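Local coordinates for sensor protein DivL (Caulobacter crescentus, PDB 4Q20) that is required for cell division and growth, acting as a two-component sensor kinase that catalyses phosphorylation of the cell-cycle regulator CtrA, at residues 55-60 with 83-88; 100-105 with 227-232; 107-112 with 153-158; 125-130 with 162-167. One frame throughout, in Å; residues are numbered along the deposited sequence.

Contact 1 (55-60 with 83-88)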
loop_
_atom_site.group_PDB
_atom_site.type_symbol
_atom_site.label_atom_id
_atom_site.label_comp_id
_atom_site.label_asym_id
_atom_site.label_seq_id
_atom_site.Cartn_x
_atom_site.Cartn_y
_atom_site.Cartn_z
ATOM N N LEU A 55 3.034 -0.318 -7.672
ATOM C CA LEU A 55 1.819 0.309 -8.210
ATOM C C LEU A 55 1.967 0.745 -9.666
ATOM O O LEU A 55 1.029 0.567 -10.447
ATOM C CB LEU A 55 1.370 1.496 -7.388
ATOM C CG LEU A 55 0.128 2.179 -7.952
ATOM C CD1 LEU A 55 -1.142 1.310 -7.786
ATOM C CD2 LEU A 55 -0.008 3.587 -7.420
ATOM N N THR A 56 3.113 1.325 -10.019
ATOM C CA THR A 56 3.431 1.783 -11.368
ATOM C C THR A 56 3.344 0.592 -12.353
ATOM O O THR A 56 2.778 0.729 -13.437
ATOM C CB THR A 56 4.824 2.475 -11.325
ATOM O OG1 THR A 56 4.697 3.690 -10.590
ATOM C CG2 THR A 56 5.385 2.777 -12.675
ATOM N N THR A 57 3.841 -0.579 -11.924
ATOM C CA THR A 57 3.867 -1.838 -12.672
ATOM C C THR A 57 2.427 -2.377 -12.886
ATOM O O THR A 57 2.085 -2.795 -13.994
ATOM C CB THR A 57 4.793 -2.823 -11.940
ATOM O OG1 THR A 57 6.088 -2.224 -11.829
ATOM C CG2 THR A 57 4.913 -4.164 -12.660
ATOM N N ILE A 58 1.602 -2.338 -11.838
ATOM C CA ILE A 58 0.202 -2.771 -11.858
ATOM C C ILE A 58 -0.593 -1.918 -12.839
ATOM O O ILE A 58 -1.306 -2.488 -13.666
ATOM C CB ILE A 58 -0.455 -2.757 -10.426
ATOM C CG1 ILE A 58 0.147 -3.813 -9.524
ATOM C CG2 ILE A 58 -1.980 -2.908 -10.460
ATOM C CD1 ILE A 58 -0.117 -3.518 -8.013
ATOM N N ILE A 59 -0.477 -0.569 -12.755
ATOM C CA ILE A 59 -1.182 0.354 -13.651
ATOM C C ILE A 59 -0.745 0.097 -15.090
ATOM O O ILE A 59 -1.608 -0.178 -15.920
ATOM C CB ILE A 59 -1.008 1.854 -13.237
ATOM C CG1 ILE A 59 -1.666 2.182 -11.863
ATOM C CG2 ILE A 59 -1.501 2.821 -14.316
ATOM C CD1 ILE A 59 -3.216 1.777 -11.650
ATOM N N GLY A 60 0.564 0.154 -15.353
ATOM C CA GLY A 60 1.164 -0.015 -16.676
ATOM C C GLY A 60 0.735 -1.276 -17.393
ATOM O O GLY A 60 0.217 -1.220 -18.503
ATOM N N ARG A 83 -0.028 -9.630 -11.361
ATOM C CA ARG A 83 -0.123 -10.513 -10.193
ATOM C C ARG A 83 1.174 -10.470 -9.335
ATOM O O ARG A 83 1.065 -10.351 -8.118
ATOM C CB ARG A 83 -0.457 -11.956 -10.638
ATOM C CG ARG A 83 -0.805 -12.917 -9.499
ATOM C CD ARG A 83 -0.485 -14.387 -9.803
ATOM N NE ARG A 83 0.683 -14.540 -10.676
ATOM C CZ ARG A 83 1.951 -14.535 -10.267
ATOM N NH1 ARG A 83 2.239 -14.431 -8.972
ATOM N NH2 ARG A 83 2.940 -14.616 -11.152
ATOM N N ALA A 84 2.373 -10.533 -9.953
ATOM C CA ALA A 84 3.659 -10.467 -9.238
ATOM C C ALA A 84 3.850 -9.113 -8.538
ATOM O O ALA A 84 4.251 -9.082 -7.382
ATOM C CB ALA A 84 4.816 -10.730 -10.192
ATOM N N ALA A 85 3.487 -8.010 -9.185
ATOM C CA ALA A 85 3.645 -6.692 -8.587
ATOM C C ALA A 85 2.678 -6.483 -7.431
ATOM O O ALA A 85 3.064 -5.903 -6.394
ATOM C CB ALA A 85 3.469 -5.624 -9.631
ATOM N N ALA A 86 1.430 -6.969 -7.598
ATOM C CA ALA A 86 0.376 -6.887 -6.586
ATOM C C ALA A 86 0.738 -7.712 -5.350
ATOM O O ALA A 86 0.544 -7.244 -4.231
ATOM C CB ALA A 86 -0.935 -7.366 -7.167
ATOM N N THR A 87 1.275 -8.915 -5.558
ATOM C CA THR A 87 1.714 -9.844 -4.513
ATOM C C THR A 87 2.911 -9.204 -3.740
ATOM O O THR A 87 2.963 -9.292 -2.513
ATOM C CB THR A 87 2.053 -11.219 -5.186
ATOM O OG1 THR A 87 0.857 -11.908 -5.550
ATOM C CG2 THR A 87 2.824 -12.094 -4.349
ATOM N N GLN A 88 3.854 -8.574 -4.443
ATOM C CA GLN A 88 4.994 -7.894 -3.804
ATOM C C GLN A 88 4.513 -6.712 -2.918
ATOM O O GLN A 88 5.053 -6.495 -1.832
ATOM C CB GLN A 88 5.970 -7.406 -4.884
ATOM C CG GLN A 88 7.230 -6.729 -4.373
ATOM C CD GLN A 88 7.836 -5.841 -5.438
ATOM O OE1 GLN A 88 7.869 -6.180 -6.635
ATOM N NE2 GLN A 88 8.312 -4.665 -5.031
#
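Behind A85, whose methyl packs against T57 and I58, the carbonyl oxygen of R83 is gripped twice from one residue: T87 N donates to R83 O at 2.9 Å and T87 OG1 to R83 O at 3.0 Å. The two donors reach it from opposite faces of the carbonyl plane, the hydroxyl standing 37° out of it. This pair lies within helix 73-103, and no hydrogen bond crosses to 55-60. The contact itself is apolar. A85 CB enters between T57 CG2, at 3.7 Å, and I58 CG1, at 3.8 Å from the same A85 CB. With its CG1 branch beside the backbone N (chi1 -68°), I58 carries CD1 on to the residue after A85, 3.7 Å from A86 CA. The alanines probably allow the segment axes to approach to 8.5 Å, roughly antiparallel at 150°, as in the helical hairpin of a HisKA dimerisation domain. A86 also packs on I58 of the second subunit, and R83 NE forms a salt bridge to E66 of that subunit. The chemistry is thus divided: methyl and methylene groups join the two helices of the hairpin, while the charged end of R83 pairs with that E66 and with D130 of helix 116-133.

Contact 2 (100-105 with 227-232)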
loop_
_atom_site.group_PDB
_atom_site.type_symbol
_atom_site.label_atom_id
_atom_site.label_comp_id
_atom_site.label_asym_id
_atom_site.label_seq_id
_atom_site.Cartn_x
_atom_site.Cartn_y
_atom_site.Cartn_z
ATOM N N ALA A 100 6.116 -4.019 13.089
ATOM C CA ALA A 100 5.574 -3.158 14.158
ATOM C C ALA A 100 5.161 -4.011 15.371
ATOM O O ALA A 100 5.445 -3.633 16.511
ATOM C CB ALA A 100 4.391 -2.353 13.643
ATOM N N GLN A 101 4.552 -5.188 15.109
ATOM C CA GLN A 101 4.130 -6.184 16.103
ATOM C C GLN A 101 5.355 -6.718 16.898
ATOM O O GLN A 101 5.297 -6.831 18.128
ATOM C CB GLN A 101 3.412 -7.325 15.367
ATOM C CG GLN A 101 2.317 -8.037 16.154
ATOM C CD GLN A 101 1.959 -9.369 15.526
ATOM O OE1 GLN A 101 1.719 -9.470 14.317
ATOM N NE2 GLN A 101 1.917 -10.426 16.331
ATOM N N ILE A 102 6.464 -7.006 16.186
ATOM C CA ILE A 102 7.733 -7.477 16.736
ATOM C C ILE A 102 8.386 -6.352 17.587
ATOM O O ILE A 102 8.870 -6.629 18.696
ATOM C CB ILE A 102 8.666 -7.991 15.584
ATOM C CG1 ILE A 102 8.284 -9.428 15.161
ATOM C CG2 ILE A 102 10.146 -7.956 15.981
ATOM C CD1 ILE A 102 8.687 -9.843 13.707
ATOM N N ASP A 103 8.379 -5.095 17.077
ATOM C CA ASP A 103 8.954 -3.916 17.749
ATOM C C ASP A 103 8.205 -3.580 19.064
ATOM O O ASP A 103 8.826 -3.144 20.038
ATOM C CB ASP A 103 8.964 -2.701 16.797
ATOM C CG ASP A 103 9.987 -2.758 15.658
ATOM O OD1 ASP A 103 10.911 -3.605 15.718
ATOM O OD2 ASP A 103 9.865 -1.954 14.710
ATOM N N ALA A 104 6.885 -3.825 19.094
ATOM C CA ALA A 104 6.038 -3.626 20.266
ATOM C C ALA A 104 6.163 -4.804 21.259
ATOM O O ALA A 104 5.653 -4.711 22.379
ATOM C CB ALA A 104 4.594 -3.468 19.829
ATOM N N GLY A 105 6.836 -5.888 20.841
ATOM C CA GLY A 105 7.006 -7.106 21.631
ATOM C C GLY A 105 5.711 -7.886 21.743
ATOM O O GLY A 105 5.523 -8.640 22.697
ATOM N N LYS A 227 15.524 -12.088 9.853
ATOM C CA LYS A 227 16.419 -12.021 11.005
ATOM C C LYS A 227 15.640 -12.033 12.314
ATOM O O LYS A 227 15.971 -12.831 13.183
ATOM C CB LYS A 227 17.304 -10.783 10.926
ATOM C CG LYS A 227 18.318 -10.729 12.067
ATOM C CD LYS A 227 19.305 -9.635 11.912
ATOM C CE LYS A 227 19.941 -9.306 13.233
ATOM N NZ LYS A 227 21.126 -8.435 13.033
ATOM N N ALA A 228 14.591 -11.187 12.435
ATOM C CA ALA A 228 13.760 -11.044 13.631
ATOM C C ALA A 228 12.963 -12.319 13.939
ATOM O O ALA A 228 12.848 -12.694 15.106
ATOM C CB ALA A 228 12.817 -9.846 13.490
ATOM N N LEU A 229 12.440 -12.985 12.914
ATOM C CA LEU A 229 11.662 -14.224 13.079
ATOM C C LEU A 229 12.547 -15.396 13.492
ATOM O O LEU A 229 12.168 -16.141 14.393
ATOM C CB LEU A 229 10.910 -14.582 11.796
ATOM C CG LEU A 229 9.728 -13.699 11.414
ATOM C CD1 LEU A 229 9.135 -14.145 10.069
ATOM C CD2 LEU A 229 8.689 -13.637 12.520
ATOM N N VAL A 230 13.732 -15.542 12.859
ATOM C CA VAL A 230 14.681 -16.605 13.177
ATOM C C VAL A 230 15.275 -16.358 14.576
ATOM O O VAL A 230 15.468 -17.311 15.334
ATOM C CB VAL A 230 15.761 -16.739 12.074
ATOM C CG1 VAL A 230 16.883 -17.666 12.494
ATOM C CG2 VAL A 230 15.136 -17.213 10.765
ATOM N N GLU A 231 15.508 -15.093 14.941
ATOM C CA GLU A 231 16.058 -14.754 16.255
ATOM C C GLU A 231 15.036 -14.979 17.361
ATOM O O GLU A 231 15.434 -15.241 18.496
ATOM C CB GLU A 231 16.601 -13.337 16.289
ATOM C CG GLU A 231 17.887 -13.243 15.512
ATOM C CD GLU A 231 18.729 -12.003 15.697
ATOM O OE1 GLU A 231 18.242 -11.030 16.313
ATOM O OE2 GLU A 231 19.897 -12.024 15.243
ATOM N N LEU A 232 13.730 -14.921 17.028
ATOM C CA LEU A 232 12.617 -15.187 17.945
ATOM C C LEU A 232 12.546 -16.685 18.253
ATOM O O LEU A 232 12.027 -17.070 19.299
ATOM C CB LEU A 232 11.320 -14.714 17.282
ATOM C CG LEU A 232 10.290 -13.882 18.085
ATOM C CD1 LEU A 232 10.943 -12.781 18.927
ATOM C CD2 LEU A 232 9.261 -13.266 17.139
#
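I102 projects from the end of the second HisKA helix onto A228, L229 and L232 of helix 222-232, which belongs to the GHKL (Bergerat-fold) ATPase domain, so a single branched side chain makes the whole direct contact between these segments. The bump has two prongs. CG2 and CD1 of I102 both face the methyl of A228, each 4.1 Å from A228 CB. The same I102 CD1 also meets L229 CD2, at 4.0 Å, and the two side chains cross at about a right angle. L232 adds a looser wall: its CD2 is 4.4 Å from I102 CG1. The hollow that receives I102 therefore has the alanine methyl as its floor and leucine methyls at its sides. CG1 lies beside the backbone N (chi1 -81°), an orientation that presents both CG2 and CD1 to the facing helix. M107 also touches I102, and L229 rests on R155 of helix 153-170, so the patch continues onto a second helix of the ATPase domain. Next to I102, D103 OD1 forms a salt bridge to R210 NH2, a polar link alongside the packing. Immediately afterwards helix 73-103 ends in a Schellman motif: G105 takes a positive phi of 71°, and G105 N bonds back to I102 O at 3.0 Å.

Contact 3 (107-112 with 153-158)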
loop_
_atom_site.group_PDB
_atom_site.type_symbol
_atom_site.label_atom_id
_atom_site.label_comp_id
_atom_site.label_asym_id
_atom_site.label_seq_id
_atom_site.Cartn_x
_atom_site.Cartn_y
_atom_site.Cartn_z
ATOM N N MET A 107 4.608 -10.051 19.300
ATOM C CA MET A 107 4.573 -11.272 18.516
ATOM C C MET A 107 5.141 -12.422 19.301
ATOM O O MET A 107 6.349 -12.485 19.544
ATOM C CB MET A 107 5.276 -11.156 17.172
ATOM C CG MET A 107 4.980 -12.348 16.298
ATOM S SD MET A 107 5.800 -12.333 14.722
ATOM C CE MET A 107 4.953 -10.947 13.899
ATOM N N ALA A 108 4.247 -13.333 19.697
ATOM C CA ALA A 108 4.570 -14.555 20.412
ATOM C C ALA A 108 4.392 -15.720 19.452
ATOM O O ALA A 108 3.399 -15.767 18.711
ATOM C CB ALA A 108 3.680 -14.708 21.637
ATOM N N LEU A 109 5.388 -16.616 19.411
ATOM C CA LEU A 109 5.360 -17.771 18.515
ATOM C C LEU A 109 4.501 -18.906 19.086
ATOM O O LEU A 109 4.436 -19.093 20.303
ATOM C CB LEU A 109 6.785 -18.301 18.200
ATOM C CG LEU A 109 7.874 -17.320 17.753
ATOM C CD1 LEU A 109 9.199 -18.037 17.603
ATOM C CD2 LEU A 109 7.516 -16.620 16.445
ATOM N N GLU A 110 3.851 -19.656 18.186
ATOM C CA GLU A 110 3.044 -20.842 18.457
ATOM C C GLU A 110 3.902 -22.075 18.131
ATOM O O GLU A 110 3.842 -22.578 17.005
ATOM C CB GLU A 110 1.767 -20.813 17.598
ATOM C CG GLU A 110 0.769 -19.723 17.933
ATOM C CD GLU A 110 -0.492 -19.826 17.098
ATOM O OE1 GLU A 110 -1.500 -20.354 17.620
ATOM O OE2 GLU A 110 -0.456 -19.447 15.905
ATOM N N ILE A 111 4.728 -22.532 19.105
ATOM C CA ILE A 111 5.689 -23.632 18.944
ATOM C C ILE A 111 4.999 -25.023 18.834
ATOM O O ILE A 111 4.283 -25.460 19.744
ATOM C CB ILE A 111 6.788 -23.609 20.058
ATOM C CG1 ILE A 111 7.481 -22.217 20.170
ATOM C CG2 ILE A 111 7.841 -24.723 19.866
ATOM C CD1 ILE A 111 8.146 -21.649 18.858
ATOM N N GLU A 112 5.268 -25.712 17.699
ATOM C CA GLU A 112 4.763 -27.046 17.355
ATOM C C GLU A 112 5.765 -27.809 16.442
ATOM O O GLU A 112 6.720 -27.213 15.933
ATOM C CB GLU A 112 3.378 -26.943 16.689
ATOM C CG GLU A 112 3.400 -26.585 15.208
ATOM C CD GLU A 112 2.329 -25.597 14.795
ATOM O OE1 GLU A 112 1.482 -25.244 15.647
ATOM O OE2 GLU A 112 2.279 -25.245 13.593
ATOM N N GLY A 153 5.171 -22.686 12.429
ATOM C CA GLY A 153 4.995 -23.012 11.016
ATOM C C GLY A 153 4.754 -21.827 10.108
ATOM O O GLY A 153 5.370 -21.720 9.039
ATOM N N LYS A 154 3.859 -20.930 10.535
ATOM C CA LYS A 154 3.508 -19.736 9.783
ATOM C C LYS A 154 4.712 -18.833 9.633
ATOM O O LYS A 154 5.005 -18.386 8.529
ATOM C CB LYS A 154 2.344 -18.977 10.462
ATOM C CG LYS A 154 1.801 -17.852 9.593
ATOM C CD LYS A 154 1.160 -16.726 10.370
ATOM C CE LYS A 154 0.671 -15.655 9.422
ATOM N NZ LYS A 154 -0.046 -14.564 10.128
ATOM N N ARG A 155 5.418 -18.582 10.741
ATOM C CA ARG A 155 6.552 -17.674 10.762
ATOM C C ARG A 155 7.740 -18.237 10.016
ATOM O O ARG A 155 8.400 -17.473 9.314
ATOM C CB ARG A 155 6.924 -17.261 12.195
ATOM C CG ARG A 155 5.790 -16.505 12.926
ATOM C CD ARG A 155 5.116 -15.369 12.134
ATOM N NE ARG A 155 3.933 -14.834 12.839
ATOM C CZ ARG A 155 3.242 -13.781 12.433
ATOM N NH1 ARG A 155 3.593 -13.133 11.332
ATOM N NH2 ARG A 155 2.214 -13.344 13.144
ATOM N N LEU A 156 7.962 -19.564 10.079
ATOM C CA LEU A 156 9.039 -20.206 9.322
ATOM C C LEU A 156 8.707 -20.248 7.807
ATOM O O LEU A 156 9.612 -20.054 6.999
ATOM C CB LEU A 156 9.383 -21.598 9.868
ATOM C CG LEU A 156 10.103 -21.622 11.231
ATOM C CD1 LEU A 156 10.115 -23.014 11.816
ATOM C CD2 LEU A 156 11.542 -21.064 11.126
ATOM N N ALA A 157 7.417 -20.389 7.438
ATOM C CA ALA A 157 6.962 -20.361 6.033
ATOM C C ALA A 157 7.161 -18.973 5.431
ATOM O O ALA A 157 7.602 -18.830 4.288
ATOM C CB ALA A 157 5.497 -20.761 5.937
ATOM N N GLN A 158 6.867 -17.955 6.227
ATOM C CA GLN A 158 7.025 -16.549 5.878
ATOM C C GLN A 158 8.530 -16.216 5.721
ATOM O O GLN A 158 8.898 -15.496 4.788
ATOM C CB GLN A 158 6.356 -15.701 6.964
ATOM C CG GLN A 158 6.395 -14.203 6.742
ATOM C CD GLN A 158 5.568 -13.440 7.758
ATOM O OE1 GLN A 158 5.138 -13.956 8.813
ATOM N NE2 GLN A 158 5.319 -12.183 7.440
#
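The guanidinium of R155 lies between a thioether methyl and an ammonium group: M107 CE sits 3.5 Å above one face, displaced toward the rim, and K154 NZ lies 3.7 Å above the opposite face, likewise displaced. The sulfur follows the methyl onto the group, with M107 SD 3.6 Å from R155 NE. M107 gets there on a chain extended through its first two torsions and bent at the last (chi3 -68°), approaching R155 from the opposite direction. At its NH1 end the guanidinium is tied within its own helix: R155 NH1 donates to Q158 OE1 over 3.1 Å, arriving in the carbonyl plane on a lone pair, although the acceptor is tilted 17° from the guanidinium plane. Q158 NE2 in turn bonds D98 OD2 of helix 73-103, to which R155 NH1 also makes a long, weak ion pair.

Nearer the backbone, L109 CD2 presses on the aliphatic part of the arginine, 3.9 Å from R155 CG, the two side chains crossing obliquely. D152 fastens both segments by backbone N-H groups, those of E110 and R155. At the far end E112, whose backbone pairs with G151, brings OE2 to 4.0 Å from G153 N, at the start of the helix, where a carboxylate would probably interact favourably with the helix's positive end. The linker after the HisKA helices thus holds to helix 153-170 through M107 on the guanidinium, L109 on the aliphatic part and the D152 bonds; Q158 OE1 and the weak D98 pair probably offset R155's charge only partly, with K154 NZ a second positive group nearby.

Contact 4 (125-130 with 162-167)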
loop_
_atom_site.group_PDB
_atom_site.type_symbol
_atom_site.label_atom_id
_atom_site.label_comp_id
_atom_site.label_asym_id
_atom_site.label_seq_id
_atom_site.Cartn_x
_atom_site.Cartn_y
_atom_site.Cartn_z
ATOM N N GLU A 125 6.445 -24.472 -4.127
ATOM C CA GLU A 125 5.216 -24.417 -4.905
ATOM C C GLU A 125 4.555 -23.022 -4.848
ATOM O O GLU A 125 3.912 -22.633 -5.838
ATOM C CB GLU A 125 4.227 -25.533 -4.518
ATOM C CG GLU A 125 3.704 -25.533 -3.090
ATOM C CD GLU A 125 2.898 -26.760 -2.708
ATOM O OE1 GLU A 125 1.871 -27.032 -3.373
ATOM O OE2 GLU A 125 3.288 -27.446 -1.736
ATOM N N ARG A 126 4.710 -22.273 -3.721
ATOM C CA ARG A 126 4.149 -20.919 -3.604
ATOM C C ARG A 126 4.901 -19.939 -4.517
ATOM O O ARG A 126 4.304 -18.994 -5.033
ATOM C CB ARG A 126 4.180 -20.397 -2.151
ATOM C CG ARG A 126 3.151 -21.028 -1.205
ATOM C CD ARG A 126 3.124 -20.368 0.177
ATOM N NE ARG A 126 4.448 -20.239 0.793
ATOM C CZ ARG A 126 4.976 -21.071 1.696
ATOM N NH1 ARG A 126 4.281 -22.116 2.139
ATOM N NH2 ARG A 126 6.196 -20.851 2.182
ATOM N N ALA A 127 6.212 -20.174 -4.729
ATOM C CA ALA A 127 7.049 -19.292 -5.549
ATOM C C ALA A 127 7.223 -19.768 -7.004
ATOM O O ALA A 127 7.694 -18.987 -7.830
ATOM C CB ALA A 127 8.405 -19.129 -4.899
ATOM N N LEU A 128 6.846 -21.027 -7.312
ATOM C CA LEU A 128 6.961 -21.656 -8.627
ATOM C C LEU A 128 6.493 -20.751 -9.798
ATOM O O LEU A 128 7.209 -20.670 -10.799
ATOM C CB LEU A 128 6.164 -22.968 -8.639
ATOM C CG LEU A 128 6.620 -24.039 -9.627
ATOM C CD1 LEU A 128 7.869 -24.758 -9.125
ATOM C CD2 LEU A 128 5.536 -25.062 -9.838
ATOM N N LYS A 129 5.332 -20.074 -9.671
ATOM C CA LYS A 129 4.800 -19.195 -10.717
ATOM C C LYS A 129 5.710 -17.975 -10.974
ATOM O O LYS A 129 6.001 -17.681 -12.136
ATOM C CB LYS A 129 3.370 -18.728 -10.390
ATOM C CG LYS A 129 2.281 -19.683 -10.856
ATOM C CD LYS A 129 0.902 -19.056 -10.704
ATOM C CE LYS A 129 -0.229 -20.013 -10.996
ATOM N NZ LYS A 129 -1.563 -19.339 -10.947
ATOM N N ASP A 130 6.168 -17.282 -9.904
ATOM C CA ASP A 130 7.055 -16.109 -10.001
ATOM C C ASP A 130 8.474 -16.496 -10.524
ATOM O O ASP A 130 9.187 -15.651 -11.074
ATOM C CB ASP A 130 7.148 -15.382 -8.640
ATOM C CG ASP A 130 5.833 -14.773 -8.125
ATOM O OD1 ASP A 130 5.034 -14.268 -8.958
ATOM O OD2 ASP A 130 5.628 -14.751 -6.887
ATOM N N HIS A 162 10.273 -14.970 2.096
ATOM C CA HIS A 162 11.063 -13.751 1.951
ATOM C C HIS A 162 12.399 -14.034 1.327
ATOM O O HIS A 162 12.814 -13.272 0.453
ATOM C CB HIS A 162 11.239 -13.040 3.290
ATOM C CG HIS A 162 10.039 -12.244 3.646
ATOM N ND1 HIS A 162 9.052 -12.755 4.466
ATOM C CD2 HIS A 162 9.644 -11.039 3.186
ATOM C CE1 HIS A 162 8.115 -11.832 4.508
ATOM N NE2 HIS A 162 8.431 -10.780 3.756
ATOM N N LEU A 163 13.053 -15.150 1.739
ATOM C CA LEU A 163 14.347 -15.551 1.205
ATOM C C LEU A 163 14.267 -16.003 -0.259
ATOM O O LEU A 163 15.150 -15.644 -1.033
ATOM C CB LEU A 163 14.985 -16.650 2.073
ATOM C CG LEU A 163 15.451 -16.220 3.472
ATOM C CD1 LEU A 163 16.097 -17.370 4.208
ATOM C CD2 LEU A 163 16.372 -15.001 3.422
ATOM N N VAL A 164 13.202 -16.735 -0.650
ATOM C CA VAL A 164 12.988 -17.197 -2.036
ATOM C C VAL A 164 12.689 -16.012 -2.989
ATOM O O VAL A 164 13.217 -15.984 -4.111
ATOM C CB VAL A 164 11.865 -18.260 -2.103
ATOM C CG1 VAL A 164 11.490 -18.594 -3.541
ATOM C CG2 VAL A 164 12.267 -19.519 -1.347
ATOM N N GLU A 165 11.849 -15.054 -2.564
ATOM C CA GLU A 165 11.507 -13.923 -3.421
ATOM C C GLU A 165 12.692 -12.987 -3.561
ATOM O O GLU A 165 12.910 -12.450 -4.656
ATOM C CB GLU A 165 10.246 -13.179 -2.927
ATOM C CG GLU A 165 8.953 -13.921 -3.250
ATOM C CD GLU A 165 8.570 -14.129 -4.711
ATOM O OE1 GLU A 165 9.212 -13.526 -5.604
ATOM O OE2 GLU A 165 7.604 -14.891 -4.960
ATOM N N ASN A 166 13.496 -12.845 -2.480
ATOM C CA ASN A 166 14.744 -12.071 -2.499
ATOM C C ASN A 166 15.711 -12.707 -3.509
ATOM O O ASN A 166 16.303 -11.986 -4.326
ATOM C CB ASN A 166 15.369 -11.996 -1.094
ATOM C CG ASN A 166 16.783 -11.474 -1.065
ATOM O OD1 ASN A 166 17.019 -10.272 -1.208
ATOM N ND2 ASN A 166 17.756 -12.379 -0.897
ATOM N N ALA A 167 15.832 -14.060 -3.469
ATOM C CA ALA A 167 16.673 -14.847 -4.372
ATOM C C ALA A 167 16.210 -14.708 -5.830
ATOM O O ALA A 167 17.040 -14.461 -6.695
ATOM C CB ALA A 167 16.663 -16.309 -3.955
#
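D130 and E165 are brought together by similar first torsions: in each the CG lies beside the backbone N, and E165 folds again at its second torsion (chi2 -64°), which swings its carboxylate back across to helix 116-133. The result is a close approach, D130 OD2 to E165 OE2 at 2.8 Å, with the carboxylate planes 66° apart and the side chains crossing at about a right angle. One of the acids may hold a proton. E165 OE2 forms a salt bridge to R91 NH2 and D130 OD1 one to R83 NH1, both arginines coming from helix 73-103, and these positive charges would also stabilise the pair. Beside the acids the contact is apolar and tight: A127 CB meets V164 CG1 at 3.4 Å, and both residues also touch L138 of the adjoining strand. The segment axes run nearly parallel, at 18°, and come no nearer than 10.4 Å, so that side chains rather than backbones fill the interface. Helix 116-133 is kinked just after A127, where the N atoms of K129 and D130 lack bonds to the preceding turn. The two helices pack through A127 and V164 on the five-stranded sheet, as part of the layered α/β sandwich of the Bergerat fold; H162 to A167 carries the sequence of the N box of histidine kinases, with N166 at its characteristic asparagine position, facing away from 125-130.

Overall arrangement
From the N terminus, contact 1 comes first and closes the shortest loop, the hairpin between helices 26-66 and 73-103. It closes before any of the other three opens. Contact 2 starts at the end of helix 73-103 and closes a long loop at helix 222-232, tying the HisKA part to the ATPase domain. Contacts 3 and 4 nest inside that loop and cross each other, since 125-130 lies between the segments of contact 3 and both reach helix 153-170. Contacts 2 and 3 adjoin, their centres 11 Å apart, whereas contact 4 meets contact 1 through the R83-D130 salt bridge. Helix 73-103 is thus joined to the ATPase domain in its first half and at its C-terminal end.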